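Local coordinates for protein vaginolysin (Gardnerella vaginalis, PDB 5IMY) that probably acts as a pore-forming toxin of the cholesterol-dependent cytolysin family, binding cholesterol-containing host membranes and lysing the cells, at residues A[384-387]-A[388-392]; A[448-451]-A[452-455]. All coordinates share one frame; numbering follows the deposited sequence.

Interaction 1: A[384-387]-A[388-392]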
loop_
_atom_site.group_PDB
_atom_site.type_symbol
_atom_site.label_atom_id
_atom_site.label_comp_id
_atom_site.label_asym_id
_atom_site.label_seq_id
_atom_site.Cartn_x
_atom_site.Cartn_y
_atom_site.Cartn_z
ATOM N N LEU A 384 -18.207 8.714 26.046
ATOM C CA LEU A 384 -18.687 10.052 26.365
ATOM C C LEU A 384 -19.705 9.959 27.493
ATOM O O LEU A 384 -20.677 9.205 27.393
ATOM C CB LEU A 384 -19.328 10.716 25.144
ATOM C CG LEU A 384 -18.625 10.566 23.794
ATOM C CD1 LEU A 384 -19.560 11.022 22.687
ATOM C CD2 LEU A 384 -17.325 11.350 23.754
ATOM N N ASP A 385 -19.482 10.725 28.560
ATOM C CA ASP A 385 -20.408 10.783 29.688
ATOM C C ASP A 385 -20.744 12.246 29.949
ATOM O O ASP A 385 -19.882 13.014 30.388
ATOM C CB ASP A 385 -19.811 10.126 30.934
ATOM C CG ASP A 385 -20.858 9.828 31.991
ATOM O OD1 ASP A 385 -22.019 9.553 31.620
ATOM O OD2 ASP A 385 -20.519 9.866 33.193
ATOM N N HIS A 386 -21.992 12.623 29.684
ATOM C CA HIS A 386 -22.459 14.002 29.818
ATOM C C HIS A 386 -23.455 14.070 30.971
ATOM O O HIS A 386 -24.612 13.666 30.826
ATOM C CB HIS A 386 -23.087 14.484 28.514
ATOM C CG HIS A 386 -23.912 15.725 28.663
ATOM N ND1 HIS A 386 -23.518 16.792 29.443
ATOM C CD2 HIS A 386 -25.108 16.069 28.132
ATOM C CE1 HIS A 386 -24.437 17.739 29.386
ATOM N NE2 HIS A 386 -25.413 17.326 28.597
ATOM N N ARG A 387 -23.002 14.584 32.114
ATOM C CA ARG A 387 -23.865 14.763 33.278
ATOM C C ARG A 387 -23.845 16.222 33.724
ATOM O O ARG A 387 -23.464 16.530 34.857
ATOM C CB ARG A 387 -23.433 13.835 34.421
ATOM C CG ARG A 387 -22.040 13.235 34.256
ATOM C CD ARG A 387 -21.534 12.623 35.557
ATOM N NE ARG A 387 -21.591 11.163 35.560
ATOM C CZ ARG A 387 -21.255 10.408 36.602
ATOM N NH1 ARG A 387 -20.843 10.972 37.731
ATOM N NH2 ARG A 387 -21.334 9.087 36.520
ATOM N N GLY A 388 -24.256 17.120 32.844
ATOM C CA GLY A 388 -24.199 18.547 33.125
ATOM C C GLY A 388 -25.538 19.215 32.916
ATOM O O GLY A 388 -26.282 18.870 31.997
ATOM N N ALA A 389 -25.835 20.186 33.778
ATOM C CA ALA A 389 -27.097 20.913 33.710
ATOM C C ALA A 389 -27.110 21.860 32.517
ATOM O O ALA A 389 -27.125 23.084 32.686
ATOM C CB ALA A 389 -27.338 21.691 35.007
ATOM N N TYR A 390 -27.109 21.302 31.309
ATOM C CA TYR A 390 -27.111 22.088 30.083
ATOM C C TYR A 390 -27.132 21.129 28.902
ATOM O O TYR A 390 -26.812 19.946 29.037
ATOM C CB TYR A 390 -25.893 23.013 29.989
ATOM C CG TYR A 390 -24.573 22.331 30.276
ATOM C CD1 TYR A 390 -24.005 21.455 29.360
ATOM C CD2 TYR A 390 -23.890 22.571 31.461
ATOM C CE1 TYR A 390 -22.799 20.832 29.617
ATOM C CE2 TYR A 390 -22.682 21.955 31.727
ATOM C CZ TYR A 390 -22.142 21.086 30.803
ATOM O OH TYR A 390 -20.939 20.467 31.063
ATOM N N VAL A 391 -27.509 21.659 27.746
ATOM C CA VAL A 391 -27.489 20.886 26.510
ATOM C C VAL A 391 -26.072 20.878 25.957
ATOM O O VAL A 391 -25.344 21.874 26.046
ATOM C CB VAL A 391 -28.483 21.466 25.490
ATOM C CG1 VAL A 391 -28.533 20.596 24.241
ATOM C CG2 VAL A 391 -29.865 21.595 26.109
ATOM N N ALA A 392 -25.673 19.744 25.388
ATOM C CA ALA A 392 -24.352 19.591 24.804
ATOM C C ALA A 392 -24.468 18.936 23.436
ATOM O O ALA A 392 -25.449 18.255 23.128
ATOM C CB ALA A 392 -23.431 18.757 25.703
#

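Interaction 2: A[448-451]-A[452-455]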
loop_
_atom_site.group_PDB
_atom_site.type_symbol
_atom_site.label_atom_id
_atom_site.label_comp_id
_atom_site.label_asym_id
_atom_site.label_seq_id
_atom_site.Cartn_x
_atom_site.Cartn_y
_atom_site.Cartn_z
ATOM N N THR A 448 -25.398 27.872 26.032
ATOM C CA THR A 448 -25.294 28.866 27.089
ATOM C C THR A 448 -26.310 29.993 26.966
ATOM O O THR A 448 -26.616 30.636 27.975
ATOM C CB THR A 448 -23.873 29.460 27.109
ATOM O OG1 THR A 448 -22.960 28.488 27.629
ATOM C CG2 THR A 448 -23.788 30.734 27.956
ATOM N N GLY A 449 -26.837 30.242 25.771
ATOM C CA GLY A 449 -27.795 31.312 25.577
ATOM C C GLY A 449 -28.975 30.901 24.722
ATOM O O GLY A 449 -29.661 29.919 25.021
ATOM N N LEU A 450 -29.218 31.649 23.652
ATOM C CA LEU A 450 -30.351 31.422 22.770
ATOM C C LEU A 450 -29.897 30.733 21.487
ATOM O O LEU A 450 -28.715 30.743 21.132
ATOM C CB LEU A 450 -31.042 32.747 22.440
ATOM C CG LEU A 450 -31.240 33.695 23.628
ATOM C CD1 LEU A 450 -31.791 35.035 23.163
ATOM C CD2 LEU A 450 -32.150 33.071 24.678
ATOM N N VAL A 451 -30.858 30.128 20.790
ATOM C CA VAL A 451 -30.564 29.474 19.516
ATOM C C VAL A 451 -30.339 30.551 18.463
ATOM O O VAL A 451 -31.293 31.130 17.937
ATOM C CB VAL A 451 -31.665 28.492 19.069
ATOM C CG1 VAL A 451 -31.301 27.070 19.475
ATOM C CG2 VAL A 451 -33.046 28.877 19.602
ATOM N N TRP A 452 -29.064 30.790 18.152
ATOM C CA TRP A 452 -28.543 31.795 17.228
ATOM C C TRP A 452 -27.336 32.416 17.919
ATOM O O TRP A 452 -26.419 32.913 17.258
ATOM C CB TRP A 452 -29.571 32.866 16.817
ATOM C CG TRP A 452 -30.018 33.840 17.890
ATOM C CD1 TRP A 452 -31.245 33.896 18.490
ATOM C CD2 TRP A 452 -29.251 34.914 18.451
ATOM N NE1 TRP A 452 -31.283 34.926 19.397
ATOM C CE2 TRP A 452 -30.072 35.566 19.393
ATOM C CE3 TRP A 452 -27.949 35.382 18.255
ATOM C CZ2 TRP A 452 -29.631 36.656 20.135
ATOM C CZ3 TRP A 452 -27.515 36.457 18.994
ATOM C CH2 TRP A 452 -28.354 37.086 19.922
ATOM N N GLU A 453 -27.335 32.387 19.258
ATOM C CA GLU A 453 -26.146 32.713 20.033
ATOM C C GLU A 453 -25.154 31.552 19.969
ATOM O O GLU A 453 -25.563 30.389 19.992
ATOM C CB GLU A 453 -26.510 32.999 21.491
ATOM C CG GLU A 453 -26.477 34.470 21.871
ATOM C CD GLU A 453 -26.754 34.698 23.346
ATOM O OE1 GLU A 453 -27.699 34.079 23.879
ATOM O OE2 GLU A 453 -26.020 35.490 23.972
ATOM N N PRO A 454 -23.854 31.830 19.890
ATOM C CA PRO A 454 -22.884 30.736 19.756
ATOM C C PRO A 454 -22.795 29.888 21.017
ATOM O O PRO A 454 -22.837 30.397 22.140
ATOM C CB PRO A 454 -21.563 31.463 19.475
ATOM C CG PRO A 454 -21.753 32.831 20.027
ATOM C CD PRO A 454 -23.205 33.152 19.852
ATOM N N TRP A 455 -22.674 28.578 20.812
ATOM C CA TRP A 455 -22.413 27.649 21.901
ATOM C C TRP A 455 -21.082 27.980 22.577
ATOM O O TRP A 455 -20.182 28.577 21.981
ATOM C CB TRP A 455 -22.380 26.214 21.374
ATOM C CG TRP A 455 -23.667 25.442 21.504
ATOM C CD1 TRP A 455 -23.847 24.270 22.176
ATOM C CD2 TRP A 455 -24.941 25.779 20.941
ATOM N NE1 TRP A 455 -25.150 23.855 22.072
ATOM C CE2 TRP A 455 -25.845 24.763 21.319
ATOM C CE3 TRP A 455 -25.409 26.838 20.157
ATOM C CZ2 TRP A 455 -27.185 24.776 20.942
ATOM C CZ3 TRP A 455 -26.743 26.848 19.783
ATOM C CH2 TRP A 455 -27.614 25.825 20.176
#

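Interaction 1: A[384-387]-A[388-392]
H386 turns its imidazole back over the chain that follows it and meets Y390 and A392 where strand 363-389 runs out. CG lies anti to the backbone N (chi1 164°), and this swings the ring toward the turn. At its edge, in the ring plane, NE2 donates a weak, bent bond to the carbonyl O of Y390 (3.0 Å, 128° at the hydrogen). ND1 has a stronger partner in N474 OD1, on strand 469-475, which with the NE2 bond probably helps orient the ring. One ring face carries the A392 methyl, with CB 3.9 Å from the H386 centroid in a CH-pi contact. The Y390 ring lies nearly parallel but slid away, its CE1 3.5 Å from H386 CE1. That ring also folds back over G388, whose C sits 4.0 Å above the Y390 ring plane, while the Y390 hydroxyl bonds to W475 O. R387 directs its side chain back along the strand, where NE forms a salt bridge with D385 OD2 at 2.9 Å, though the hydrogen bond is weak. The chain reverses through a bond from Y390 N to G388 O (2.7 Å), an inverse gamma turn centred on A389 at a strand end of the beta-sandwich domain.

Interaction 2: A[448-451]-A[452-455]
W452 and L450 lie side by side in a beta turn spanning 450-453, within the tryptophan-rich undecapeptide loop of the cholesterol-dependent cytolysins. The W452 backbone has a positive phi (137°) at the third position, roughly in the manner of a type II turn, and its indole points the same way as the leucine chain. Its NE1 comes within 3.8 Å of L450 CB, and CZ2 lies 4.1 Å from L450 CD1, an apolar contact on the protein surface. E453 ties the loop together twice. Its backbone N closes the turn on L450 O (2.8 Å). Its side chain, extended beyond CG, crosses the leucine obliquely and brings the carboxylate back to the main chain; on the way, CG rests over one face of the W452 indole, toward the rim. E453 OE1 takes the N-H of L450 on its anti side, with OE1 2.9 Å from L450 N and an angle of 152° at the hydrogen. The same E453 OE1 lies 3.2 Å from G449 CA. W455 is placed on the far side of the turn, where its indole makes a cation-pi contact with R393 and its CH2 meets V451 CG1 edge-on at 4.0 Å.

Interaction 1 precedes interaction 2 in the chain, and both fall in the C-terminal beta-sandwich domain, far from the centre of the elongated molecule. Their centres are 16 Å apart; the nearest atoms come to about 4 Å without touching. Residues 384-392 leave the mixed sheet at the end of strand 363-389 and lead toward strand 395-403 of the four-stranded sheet, whereas 448-455 lie in the loop that bridges strands 440-443 and 460-464 of that second sheet. Y390 of interaction 1 touches E446, in the same loop as interaction 2 and just ahead of residues 448-455. Together they shape neighbouring loops at one tip of the domain, the end that in related cytolysins faces the membrane.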